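Local coordinates for actinorhodin polyketide putative beta-ketoacyl synthase 2 (Streptomyces coelicolor A3, PDB 1TQY), which probably pairs with a ketosynthase subunit as the chain length factor that helps set polyketide length in actinorhodin biosynthesis, at residues Phe119-Phe124 against Asp200-Val205; Leu312-Ala317 against Arg373-Asp378; Val11-Val16 against Ala240-Glu245; Ala231-Gly236 against Thr338-Ser343. One frame throughout, in Å; residues are numbered along the deposited sequence.

Contact 1: residues Phe119-Phe124 against Asp200-Val205; sequences FTHREF and DPWGWV
H121 and W202 bring their CA atoms to 7.1 Å where the helical segment 119-124 meets the first turn of the helix at 201-205, the axes of the two short segments staying 10.0 Å apart and crossing at 116°. At that distance large side chains must span the gap, and three aromatic ones do. H121 carries CG anti to its backbone N (chi1 -178°), and ring atom ND1 donates to D200 OD1 at 2.8 Å. The bond is bent, and OD1 lies out of the imidazole plane, meeting ND1 on the anti side of the carboxylate. From the opposite face of that carboxylate G203 N donates to the same OD1 at 3.0 Å, so one oxygen both caps the new helix as N-cap acceptor and fixes the rotation of H121. W202 CB sits over one face of the H121 ring, 3.8 Å from its centroid, a CH-pi contact. Farther out, the indole turns the edge of its six-membered ring to the face of F124, a T-shaped pair with planes at 85° and a closest approach of 3.6 Å between W202 CZ3 and F124 CD2. Aromatic side chains of the partner protein chain meet all three rings, one stacking on H121. The whole is a helix N-cap joined to an aromatic cluster at a heterodimer interface.

Contact 2: residues Leu312-Ala317 against Arg373-Asp378; sequences LDAAEA and REYGID
The phenol ring of Y375 is the flat group at the centre, and D313, A314 and A317 all approach it obliquely, neither squarely over a face nor squarely at an edge. The motif is a short 3-10 turn, 373-375, laid against one side of helix 310-324 within the thiolase-like fold; the helical residues involved are spaced so that they share that side. Small residues allow the close approach, the CA atoms of A317 and Y375 being 5.2 Å apart. A317 CB packs against the start of the tyrosine side chain, 3.6 Å from Y375 CB, and also rests 3.4 Å from the carbonyl O of Y375. I377 closes the same spot from beyond the turn, its CG2 methyl 3.8 Å from A317 CB. Y375 has CG anti to its own carbonyl carbon (chi1 -59°); its ring then meets A314, CE1 lying 3.7 Å from A314 CB, and the hydroxyl comes near D313 CB. E374, more exposed, brings OE2 near A314 CB without any polar partner across the contact. The turn is held by a bond from G376 N to R373 O and by R326, which donates to the carbonyls of R373 and E374; G376 itself adopts a left-handed conformation. The carboxylate of D313 belongs first to the backbone, OD1 accepting from G308 N and OD2 from F226 N. One ordered water then links the two segments, donating to D313 OD2 at 2.7 Å and accepting from Y375 OH at 2.7 Å.

Contact 3: residues Val11-Val16 against Ala240-Glu245; sequences VLITGV and AILVLE
T14 and E245 make the tight side-chain contact of this antiparallel strand pair, while the side chains of V16 and L242 touch more loosely; neither end faces solvent. L12 and E245 form a hydrogen-bonded pair, their backbone N and O atoms exchanging two bonds, and I13 and L244 follow as a non-hydrogen-bonded pair. The register then slips by one residue, a beta bulge at T14, so that V243 O accepts from T14 N at 3.0 Å while V243 N donates to G15 O at 2.7 Å. On the face bearing I13, L242 and L244, the CG2 methyl of I13 packs 3.7 Å from L242 CD1, and helices 345-359 and 171-185 close over these residues. V16 CG1 lies 4.3 Å from L242 CB, although the backbones stay close there. G15 N, in the bulge, is buried without a partner. The T14 hydroxyl, set between its backbone N and carbonyl carbon (chi1 52°), crosses to E245 and donates to the anti lone pair of OE2 over a short 2.5 Å. R253 forms a salt bridge to that same oxygen. A buried glutamate held by both a hydroxyl and a guanidinium is consistent with a charged carboxylate buried against one face of the strands.

Contact 4: residues Ala231-Gly236 against Thr338-Ser343; sequences AGYVPG and TGRLYS
Y233 and R340 form the first shell, the side chains crossing at about a right angle with R340 CD over one face of the phenol ring, 3.7 Å from its centroid. This is a CH-pi contact of the aliphatic chain; the guanidinium lies too far for more than a weak cation-pi attraction. A bend at chi3 (71°) sets NE off the line of the methylenes, and the guanidinium beyond is held by a salt bridge to D305. At the edge of the Y233 ring, in its plane, the hydroxyls of Y233 and Y342 meet at 2.8 Å, and Q207 holds Y342 OH from outside. Behind these side chains the backbones form a single bridge: R340 N donates to V234 O at 3.0 Å, and G236 N returns a weaker, bent bond to R340 O. Two glycines permit this closeness, with L341 CD2 3.4 Å from G236 C and V234 O 3.2 Å from G339 CA. An aromatic side chain of the partner protein chain packs on Y233. Both segments are loops. Segment 231-236 leads into strand 238-246 and rests through P235 on helix 201-208; segment 338-343 leads into helix 345-359, where L341 touches L348.

Overall arrangement
The four contacts illustrate how chemistry follows position in one fold. Contact 3 is a buried strand pairing that runs on backbone bonds, and contact 4, closest of the four to the chain's centre, joins two loops by a single bridge and side-chain polar groups. They lie on opposite sides of that centre, yet strand 238-246 and helix 345-359 are common to both surroundings. Contact 1 is buried too, with the partner chain packed against it, and relies on aromatic rings; it touches contact 4 where W204 CZ3 packs 3.8 Å from P235 CG. Contact 2, partly exposed and untouched by the partner, uses alanines and a water, about 7 Å from contact 4 between nearest atoms.

Contact 1: residues Phe119-Phe124 against Asp200-Val205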
loop_
_atom_site.group_PDB
_atom_site.type_symbol
_atom_site.label_atom_id
_atom_site.label_comp_id
_atom_site.label_asym_id
_atom_site.label_seq_id
_atom_site.Cartn_x
_atom_site.Cartn_y
_atom_site.Cartn_z
ATOM N N PHE B 119 0.593 16.062 -9.349
ATOM C CA PHE B 119 1.756 15.836 -10.184
ATOM C C PHE B 119 1.430 14.961 -11.388
ATOM O O PHE B 119 1.759 15.309 -12.519
ATOM C CB PHE B 119 2.892 15.194 -9.370
ATOM C CG PHE B 119 4.238 15.256 -10.051
ATOM C CD1 PHE B 119 4.525 14.443 -11.145
ATOM C CD2 PHE B 119 5.202 16.165 -9.621
ATOM C CE1 PHE B 119 5.747 14.533 -11.806
ATOM C CE2 PHE B 119 6.428 16.264 -10.277
ATOM C CZ PHE B 119 6.699 15.444 -11.373
ATOM N N THR B 120 0.769 13.831 -11.167
ATOM C CA THR B 120 0.479 12.956 -12.299
ATOM C C THR B 120 -0.502 13.562 -13.309
ATOM O O THR B 120 -0.406 13.282 -14.504
ATOM C CB THR B 120 -0.022 11.552 -11.822
ATOM O OG1 THR B 120 0.124 10.618 -12.891
ATOM C CG2 THR B 120 -1.496 11.586 -11.423
ATOM N N HIS B 121 -1.442 14.383 -12.838
ATOM C CA HIS B 121 -2.404 15.013 -13.745
ATOM C C HIS B 121 -1.643 15.891 -14.743
ATOM O O HIS B 121 -1.873 15.828 -15.955
ATOM C CB HIS B 121 -3.405 15.861 -12.959
ATOM C CG HIS B 121 -4.467 16.504 -13.805
ATOM N ND1 HIS B 121 -5.374 17.405 -13.290
ATOM C CD2 HIS B 121 -4.748 16.403 -15.128
ATOM C CE1 HIS B 121 -6.167 17.832 -14.258
ATOM N NE2 HIS B 121 -5.808 17.241 -15.382
ATOM N N ARG B 122 -0.720 16.701 -14.239
ATOM C CA ARG B 122 0.067 17.567 -15.117
ATOM C C ARG B 122 0.877 16.729 -16.107
ATOM O O ARG B 122 1.061 17.125 -17.263
ATOM C CB ARG B 122 1.006 18.461 -14.290
ATOM C CG ARG B 122 0.278 19.318 -13.269
ATOM C CD ARG B 122 1.218 19.986 -12.296
ATOM N NE ARG B 122 0.463 20.708 -11.281
ATOM C CZ ARG B 122 -0.302 21.766 -11.531
ATOM N NH1 ARG B 122 -0.404 22.233 -12.766
ATOM N NH2 ARG B 122 -0.985 22.344 -10.553
ATOM N N GLU B 123 1.360 15.566 -15.677
ATOM C CA GLU B 123 2.146 14.727 -16.587
ATOM C C GLU B 123 1.254 14.105 -17.652
ATOM O O GLU B 123 1.685 13.893 -18.789
ATOM C CB GLU B 123 2.913 13.644 -15.810
ATOM C CG GLU B 123 4.061 14.183 -14.942
ATOM C CD GLU B 123 5.011 15.116 -15.702
ATOM O OE1 GLU B 123 5.319 14.829 -16.884
ATOM O OE2 GLU B 123 5.462 16.127 -15.104
ATOM N N PHE B 124 0.008 13.816 -17.288
ATOM C CA PHE B 124 -0.952 13.246 -18.247
ATOM C C PHE B 124 -1.271 14.301 -19.301
ATOM O O PHE B 124 -1.404 13.995 -20.489
ATOM C CB PHE B 124 -2.256 12.859 -17.542
ATOM C CG PHE B 124 -2.332 11.420 -17.146
ATOM C CD1 PHE B 124 -2.587 10.441 -18.102
ATOM C CD2 PHE B 124 -2.198 11.046 -15.817
ATOM C CE1 PHE B 124 -2.718 9.103 -17.740
ATOM C CE2 PHE B 124 -2.325 9.706 -15.434
ATOM C CZ PHE B 124 -2.588 8.732 -16.399
ATOM N N ASP B 200 -6.729 19.258 -7.353
ATOM C CA ASP B 200 -6.520 19.683 -8.724
ATOM C C ASP B 200 -7.873 19.372 -9.347
ATOM O O ASP B 200 -8.666 18.640 -8.757
ATOM C CB ASP B 200 -5.443 18.848 -9.405
ATOM C CG ASP B 200 -5.856 17.411 -9.566
ATOM O OD1 ASP B 200 -6.202 16.996 -10.694
ATOM O OD2 ASP B 200 -5.847 16.688 -8.545
ATOM N N PRO B 201 -8.157 19.910 -10.540
ATOM C CA PRO B 201 -9.455 19.634 -11.165
ATOM C C PRO B 201 -9.830 18.148 -11.282
ATOM O O PRO B 201 -10.956 17.777 -10.968
ATOM C CB PRO B 201 -9.327 20.306 -12.524
ATOM C CG PRO B 201 -8.361 21.441 -12.259
ATOM C CD PRO B 201 -7.330 20.787 -11.396
ATOM N N TRP B 202 -8.904 17.305 -11.737
ATOM C CA TRP B 202 -9.199 15.877 -11.899
ATOM C C TRP B 202 -9.408 15.203 -10.548
ATOM O O TRP B 202 -10.395 14.481 -10.348
ATOM C CB TRP B 202 -8.071 15.185 -12.675
ATOM C CG TRP B 202 -8.415 13.789 -13.185
ATOM C CD1 TRP B 202 -9.652 13.190 -13.211
ATOM C CD2 TRP B 202 -7.498 12.839 -13.746
ATOM N NE1 TRP B 202 -9.554 11.926 -13.752
ATOM C CE2 TRP B 202 -8.245 11.684 -14.086
ATOM C CE3 TRP B 202 -6.114 12.851 -13.993
ATOM C CZ2 TRP B 202 -7.655 10.548 -14.662
ATOM C CZ3 TRP B 202 -5.525 11.708 -14.572
ATOM C CH2 TRP B 202 -6.303 10.580 -14.894
ATOM N N GLY B 203 -8.488 15.450 -9.615
ATOM C CA GLY B 203 -8.623 14.873 -8.288
ATOM C C GLY B 203 -9.944 15.300 -7.655
ATOM O O GLY B 203 -10.591 14.528 -6.952
ATOM N N TRP B 204 -10.356 16.533 -7.931
ATOM C CA TRP B 204 -11.595 17.079 -7.383
ATOM C C TRP B 204 -12.836 16.364 -7.927
ATOM O O TRP B 204 -13.715 15.917 -7.173
ATOM C CB TRP B 204 -11.690 18.569 -7.720
ATOM C CG TRP B 204 -12.806 19.263 -6.993
ATOM C CD1 TRP B 204 -13.928 19.815 -7.541
ATOM C CD2 TRP B 204 -12.924 19.422 -5.576
ATOM N NE1 TRP B 204 -14.745 20.307 -6.546
ATOM C CE2 TRP B 204 -14.153 20.080 -5.330
ATOM C CE3 TRP B 204 -12.111 19.072 -4.486
ATOM C CZ2 TRP B 204 -14.592 20.394 -4.042
ATOM C CZ3 TRP B 204 -12.551 19.388 -3.201
ATOM C CH2 TRP B 204 -13.783 20.043 -2.996
ATOM N N VAL B 205 -12.889 16.266 -9.247
ATOM C CA VAL B 205 -13.979 15.628 -9.956
ATOM C C VAL B 205 -14.031 14.148 -9.561
ATOM O O VAL B 205 -15.109 13.567 -9.432
ATOM C CB VAL B 205 -13.752 15.888 -11.503
ATOM C CG1 VAL B 205 -13.676 14.608 -12.300
ATOM C CG2 VAL B 205 -14.810 16.824 -12.024
#

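Contact 2: residues Leu312-Ala317 against Arg373-Asp378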
loop_
_atom_site.group_PDB
_atom_site.type_symbol
_atom_site.label_atom_id
_atom_site.label_comp_id
_atom_site.label_asym_id
_atom_site.label_seq_id
_atom_site.Cartn_x
_atom_site.Cartn_y
_atom_site.Cartn_z
ATOM N N LEU B 312 -24.109 6.328 6.767
ATOM C CA LEU B 312 -22.858 5.897 7.381
ATOM C C LEU B 312 -22.751 6.343 8.830
ATOM O O LEU B 312 -22.117 5.674 9.638
ATOM C CB LEU B 312 -21.666 6.442 6.587
ATOM C CG LEU B 312 -21.521 5.929 5.152
ATOM C CD1 LEU B 312 -20.330 6.594 4.476
ATOM C CD2 LEU B 312 -21.330 4.417 5.178
ATOM N N ASP B 313 -23.351 7.485 9.154
ATOM C CA ASP B 313 -23.319 7.985 10.528
ATOM C C ASP B 313 -24.166 7.035 11.366
ATOM O O ASP B 313 -23.778 6.630 12.464
ATOM C CB ASP B 313 -23.893 9.409 10.624
ATOM C CG ASP B 313 -22.992 10.462 9.982
ATOM O OD1 ASP B 313 -21.753 10.284 9.988
ATOM O OD2 ASP B 313 -23.526 11.480 9.490
ATOM N N ALA B 314 -25.322 6.667 10.824
ATOM C CA ALA B 314 -26.230 5.770 11.517
ATOM C C ALA B 314 -25.559 4.430 11.760
ATOM O O ALA B 314 -25.690 3.855 12.846
ATOM C CB ALA B 314 -27.504 5.588 10.704
ATOM N N ALA B 315 -24.843 3.923 10.760
ATOM C CA ALA B 315 -24.148 2.647 10.932
ATOM C C ALA B 315 -23.115 2.769 12.050
ATOM O O ALA B 315 -23.044 1.921 12.936
ATOM C CB ALA B 315 -23.451 2.223 9.628
ATOM N N GLU B 316 -22.309 3.826 12.004
ATOM C CA GLU B 316 -21.293 4.020 13.031
ATOM C C GLU B 316 -21.847 4.223 14.437
ATOM O O GLU B 316 -21.313 3.673 15.402
ATOM C CB GLU B 316 -20.383 5.198 12.688
ATOM C CG GLU B 316 -19.400 5.504 13.814
ATOM C CD GLU B 316 -18.258 6.399 13.391
ATOM O OE1 GLU B 316 -18.519 7.438 12.748
ATOM O OE2 GLU B 316 -17.100 6.052 13.712
ATOM N N ALA B 317 -22.899 5.032 14.558
ATOM C CA ALA B 317 -23.511 5.299 15.857
ATOM C C ALA B 317 -24.056 4.001 16.435
ATOM O O ALA B 317 -24.041 3.781 17.644
ATOM C CB ALA B 317 -24.636 6.304 15.697
ATOM N N ARG B 373 -32.034 11.581 17.806
ATOM C CA ARG B 373 -32.162 10.652 18.931
ATOM C C ARG B 373 -31.836 9.241 18.443
ATOM O O ARG B 373 -31.330 8.401 19.194
ATOM C CB ARG B 373 -33.600 10.724 19.484
ATOM C CG ARG B 373 -34.019 9.585 20.427
ATOM C CD ARG B 373 -33.118 9.486 21.646
ATOM N NE ARG B 373 -33.443 8.344 22.509
ATOM C CZ ARG B 373 -34.496 8.282 23.321
ATOM N NH1 ARG B 373 -35.344 9.303 23.388
ATOM N NH2 ARG B 373 -34.698 7.207 24.075
ATOM N N GLU B 374 -32.123 8.998 17.168
ATOM C CA GLU B 374 -31.876 7.706 16.536
ATOM C C GLU B 374 -30.439 7.229 16.763
ATOM O O GLU B 374 -30.208 6.070 17.107
ATOM C CB GLU B 374 -32.161 7.815 15.027
ATOM C CG GLU B 374 -31.943 6.533 14.221
ATOM C CD GLU B 374 -31.807 6.791 12.718
ATOM O OE1 GLU B 374 -32.555 7.640 12.180
ATOM O OE2 GLU B 374 -30.957 6.132 12.070
ATOM N N TYR B 375 -29.469 8.123 16.582
ATOM C CA TYR B 375 -28.060 7.747 16.755
ATOM C C TYR B 375 -27.682 7.333 18.172
ATOM O O TYR B 375 -26.711 6.593 18.383
ATOM C CB TYR B 375 -27.141 8.886 16.288
ATOM C CG TYR B 375 -27.345 9.276 14.837
ATOM C CD1 TYR B 375 -27.991 8.413 13.948
ATOM C CD2 TYR B 375 -26.855 10.483 14.341
ATOM C CE1 TYR B 375 -28.143 8.739 12.605
ATOM C CE2 TYR B 375 -27.002 10.813 12.993
ATOM C CZ TYR B 375 -27.648 9.928 12.136
ATOM O OH TYR B 375 -27.773 10.232 10.800
ATOM N N GLY B 376 -28.441 7.829 19.144
ATOM C CA GLY B 376 -28.177 7.496 20.532
ATOM C C GLY B 376 -26.727 7.677 20.947
ATOM O O GLY B 376 -26.117 6.755 21.473
ATOM N N ILE B 377 -26.158 8.855 20.715
ATOM C CA ILE B 377 -24.772 9.071 21.098
ATOM C C ILE B 377 -24.601 10.324 21.939
ATOM O O ILE B 377 -25.395 11.260 21.849
ATOM C CB ILE B 377 -23.846 9.190 19.873
ATOM C CG1 ILE B 377 -24.268 10.377 19.012
ATOM C CG2 ILE B 377 -23.887 7.898 19.066
ATOM C CD1 ILE B 377 -23.328 10.636 17.847
ATOM N N ASP B 378 -23.570 10.334 22.776
ATOM C CA ASP B 378 -23.273 11.494 23.606
ATOM C C ASP B 378 -22.163 12.267 22.886
ATOM O O ASP B 378 -20.986 12.038 23.149
ATOM C CB ASP B 378 -22.805 11.034 24.994
ATOM C CG ASP B 378 -22.377 12.195 25.888
ATOM O OD1 ASP B 378 -22.748 13.354 25.600
ATOM O OD2 ASP B 378 -21.681 11.949 26.892
HETATM O O HOH W 1 -26.015 12.271 10.331
#

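Contact 3: residues Val11-Val16 against Ala240-Glu245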
loop_
_atom_site.group_PDB
_atom_site.type_symbol
_atom_site.label_atom_id
_atom_site.label_comp_id
_atom_site.label_asym_id
_atom_site.label_seq_id
_atom_site.Cartn_x
_atom_site.Cartn_y
_atom_site.Cartn_z
ATOM N N VAL B 11 4.427 0.085 22.767
ATOM C CA VAL B 11 4.773 1.068 21.738
ATOM C C VAL B 11 4.278 2.460 22.110
ATOM O O VAL B 11 3.084 2.663 22.315
ATOM C CB VAL B 11 4.163 0.687 20.371
ATOM C CG1 VAL B 11 4.521 1.736 19.317
ATOM C CG2 VAL B 11 4.663 -0.680 19.950
ATOM N N LEU B 12 5.189 3.422 22.181
ATOM C CA LEU B 12 4.810 4.777 22.546
ATOM C C LEU B 12 4.870 5.747 21.372
ATOM O O LEU B 12 5.564 5.505 20.387
ATOM C CB LEU B 12 5.724 5.287 23.665
ATOM C CG LEU B 12 5.901 4.368 24.881
ATOM C CD1 LEU B 12 6.977 4.936 25.786
ATOM C CD2 LEU B 12 4.585 4.235 25.630
ATOM N N ILE B 13 4.114 6.836 21.489
ATOM C CA ILE B 13 4.084 7.896 20.487
ATOM C C ILE B 13 4.953 8.975 21.138
ATOM O O ILE B 13 4.513 9.642 22.083
ATOM C CB ILE B 13 2.662 8.499 20.308
ATOM C CG1 ILE B 13 1.612 7.391 20.174
ATOM C CG2 ILE B 13 2.647 9.446 19.103
ATOM C CD1 ILE B 13 1.684 6.608 18.909
ATOM N N THR B 14 6.173 9.146 20.647
ATOM C CA THR B 14 7.088 10.124 21.231
ATOM C C THR B 14 7.143 11.463 20.508
ATOM O O THR B 14 7.514 12.478 21.098
ATOM C CB THR B 14 8.520 9.563 21.294
ATOM O OG1 THR B 14 8.894 9.077 20.001
ATOM C CG2 THR B 14 8.607 8.424 22.297
ATOM N N GLY B 15 6.783 11.463 19.231
ATOM C CA GLY B 15 6.811 12.700 18.480
ATOM C C GLY B 15 5.705 12.790 17.450
ATOM O O GLY B 15 5.365 11.800 16.807
ATOM N N VAL B 16 5.130 13.973 17.292
ATOM C CA VAL B 16 4.066 14.139 16.313
ATOM C C VAL B 16 4.330 15.328 15.399
ATOM O O VAL B 16 5.018 16.276 15.773
ATOM C CB VAL B 16 2.681 14.303 17.007
ATOM C CG1 VAL B 16 2.469 13.172 18.016
ATOM C CG2 VAL B 16 2.578 15.655 17.682
ATOM N N ALA B 240 -0.903 13.776 9.276
ATOM C CA ALA B 240 0.066 13.777 10.353
ATOM C C ALA B 240 1.040 12.631 10.229
ATOM O O ALA B 240 0.763 11.619 9.593
ATOM C CB ALA B 240 -0.650 13.694 11.686
ATOM N N ILE B 241 2.198 12.810 10.832
ATOM C CA ILE B 241 3.206 11.773 10.834
ATOM C C ILE B 241 3.601 11.703 12.295
ATOM O O ILE B 241 3.692 12.729 12.967
ATOM C CB ILE B 241 4.418 12.170 9.976
ATOM C CG1 ILE B 241 4.017 12.222 8.489
ATOM C CG2 ILE B 241 5.555 11.188 10.193
ATOM C CD1 ILE B 241 3.633 10.873 7.871
ATOM N N LEU B 242 3.786 10.501 12.813
ATOM C CA LEU B 242 4.196 10.381 14.199
ATOM C C LEU B 242 5.317 9.382 14.352
ATOM O O LEU B 242 5.514 8.515 13.504
ATOM C CB LEU B 242 3.024 10.006 15.115
ATOM C CG LEU B 242 1.679 9.472 14.620
ATOM C CD1 LEU B 242 0.815 9.201 15.855
ATOM C CD2 LEU B 242 0.979 10.490 13.699
ATOM N N VAL B 243 6.062 9.531 15.438
ATOM C CA VAL B 243 7.187 8.661 15.721
ATOM C C VAL B 243 6.780 7.671 16.802
ATOM O O VAL B 243 6.420 8.058 17.907
ATOM C CB VAL B 243 8.408 9.494 16.191
ATOM C CG1 VAL B 243 9.553 8.582 16.589
ATOM C CG2 VAL B 243 8.840 10.433 15.074
ATOM N N LEU B 244 6.799 6.393 16.462
ATOM C CA LEU B 244 6.452 5.376 17.428
ATOM C C LEU B 244 7.727 4.619 17.715
ATOM O O LEU B 244 8.577 4.464 16.833
ATOM C CB LEU B 244 5.411 4.406 16.870
ATOM C CG LEU B 244 4.254 4.912 16.022
ATOM C CD1 LEU B 244 3.163 3.864 16.052
ATOM C CD2 LEU B 244 3.734 6.244 16.525
ATOM N N GLU B 245 7.869 4.154 18.951
ATOM C CA GLU B 245 9.039 3.387 19.301
ATOM C C GLU B 245 8.866 2.546 20.542
ATOM O O GLU B 245 7.965 2.771 21.352
ATOM C CB GLU B 245 10.265 4.299 19.418
ATOM C CG GLU B 245 10.137 5.469 20.360
ATOM C CD GLU B 245 11.269 6.490 20.168
ATOM O OE1 GLU B 245 12.453 6.076 20.079
ATOM O OE2 GLU B 245 10.981 7.706 20.126
#

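Contact 4: residues Ala231-Gly236 against Thr338-Ser343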
loop_
_atom_site.group_PDB
_atom_site.type_symbol
_atom_site.label_atom_id
_atom_site.label_comp_id
_atom_site.label_asym_id
_atom_site.label_seq_id
_atom_site.Cartn_x
_atom_site.Cartn_y
_atom_site.Cartn_z
ATOM N N ALA B 231 -25.041 16.088 5.014
ATOM C CA ALA B 231 -25.272 15.982 3.584
ATOM C C ALA B 231 -23.987 15.732 2.799
ATOM O O ALA B 231 -23.829 16.230 1.689
ATOM C CB ALA B 231 -25.961 17.248 3.074
ATOM N N GLY B 232 -23.080 14.949 3.373
ATOM C CA GLY B 232 -21.834 14.653 2.691
ATOM C C GLY B 232 -20.637 15.197 3.441
ATOM O O GLY B 232 -20.782 16.078 4.285
ATOM N N TYR B 233 -19.448 14.681 3.145
ATOM C CA TYR B 233 -18.260 15.157 3.827
ATOM C C TYR B 233 -17.554 16.191 2.965
ATOM O O TYR B 233 -17.786 16.269 1.755
ATOM C CB TYR B 233 -17.313 13.985 4.141
ATOM C CG TYR B 233 -16.567 13.417 2.950
ATOM C CD1 TYR B 233 -15.329 13.939 2.559
ATOM C CD2 TYR B 233 -17.094 12.343 2.224
ATOM C CE1 TYR B 233 -14.631 13.398 1.477
ATOM C CE2 TYR B 233 -16.408 11.798 1.141
ATOM C CZ TYR B 233 -15.175 12.329 0.772
ATOM O OH TYR B 233 -14.485 11.777 -0.283
ATOM N N VAL B 234 -16.721 17.006 3.602
ATOM C CA VAL B 234 -15.938 18.007 2.889
ATOM C C VAL B 234 -14.514 17.443 2.793
ATOM O O VAL B 234 -13.948 17.032 3.800
ATOM C CB VAL B 234 -15.907 19.362 3.657
ATOM C CG1 VAL B 234 -14.906 20.307 2.991
ATOM C CG2 VAL B 234 -17.309 20.012 3.633
ATOM N N PRO B 235 -13.936 17.382 1.581
ATOM C CA PRO B 235 -12.570 16.862 1.389
ATOM C C PRO B 235 -11.568 17.838 2.009
ATOM O O PRO B 235 -11.856 19.028 2.153
ATOM C CB PRO B 235 -12.403 16.847 -0.128
ATOM C CG PRO B 235 -13.798 16.880 -0.653
ATOM C CD PRO B 235 -14.538 17.758 0.293
ATOM N N GLY B 236 -10.388 17.344 2.357
ATOM C CA GLY B 236 -9.360 18.211 2.910
ATOM C C GLY B 236 -8.006 17.694 2.460
ATOM O O GLY B 236 -7.939 16.631 1.850
ATOM N N THR B 338 -11.327 20.094 9.974
ATOM C CA THR B 338 -10.347 19.903 8.900
ATOM C C THR B 338 -10.870 19.293 7.605
ATOM O O THR B 338 -10.316 19.540 6.533
ATOM C CB THR B 338 -9.196 18.983 9.349
ATOM O OG1 THR B 338 -9.710 17.663 9.581
ATOM C CG2 THR B 338 -8.568 19.496 10.621
ATOM N N GLY B 339 -11.928 18.500 7.703
ATOM C CA GLY B 339 -12.444 17.832 6.529
ATOM C C GLY B 339 -11.820 16.449 6.594
ATOM O O GLY B 339 -11.020 16.182 7.499
ATOM N N ARG B 340 -12.176 15.562 5.668
ATOM C CA ARG B 340 -11.622 14.209 5.662
ATOM C C ARG B 340 -10.308 14.229 4.884
ATOM O O ARG B 340 -10.281 14.593 3.705
ATOM C CB ARG B 340 -12.607 13.225 5.016
ATOM C CG ARG B 340 -13.914 13.016 5.806
ATOM C CD ARG B 340 -14.776 11.874 5.243
ATOM N NE ARG B 340 -14.228 10.533 5.457
ATOM C CZ ARG B 340 -14.300 9.855 6.600
ATOM N NH1 ARG B 340 -14.896 10.388 7.657
ATOM N NH2 ARG B 340 -13.795 8.631 6.679
ATOM N N LEU B 341 -9.227 13.824 5.543
ATOM C CA LEU B 341 -7.913 13.845 4.921
ATOM C C LEU B 341 -7.458 12.482 4.407
ATOM O O LEU B 341 -6.273 12.259 4.162
ATOM C CB LEU B 341 -6.886 14.416 5.908
ATOM C CG LEU B 341 -7.322 15.665 6.695
ATOM C CD1 LEU B 341 -6.176 16.051 7.612
ATOM C CD2 LEU B 341 -7.679 16.848 5.753
ATOM N N TYR B 342 -8.405 11.564 4.254
ATOM C CA TYR B 342 -8.101 10.245 3.716
ATOM C C TYR B 342 -7.010 9.522 4.500
ATOM O O TYR B 342 -7.215 9.173 5.663
ATOM C CB TYR B 342 -7.715 10.390 2.236
ATOM C CG TYR B 342 -8.814 11.020 1.396
ATOM C CD1 TYR B 342 -9.994 10.326 1.124
ATOM C CD2 TYR B 342 -8.703 12.331 0.923
ATOM C CE1 TYR B 342 -11.038 10.918 0.410
ATOM C CE2 TYR B 342 -9.746 12.933 0.207
ATOM C CZ TYR B 342 -10.909 12.219 -0.041
ATOM O OH TYR B 342 -11.951 12.823 -0.719
ATOM N N SER B 343 -5.851 9.302 3.884
ATOM C CA SER B 343 -4.793 8.609 4.589
ATOM C C SER B 343 -4.268 9.473 5.727
ATOM O O SER B 343 -3.556 8.989 6.605
ATOM C CB SER B 343 -3.658 8.208 3.631
ATOM O OG SER B 343 -2.771 9.288 3.378
#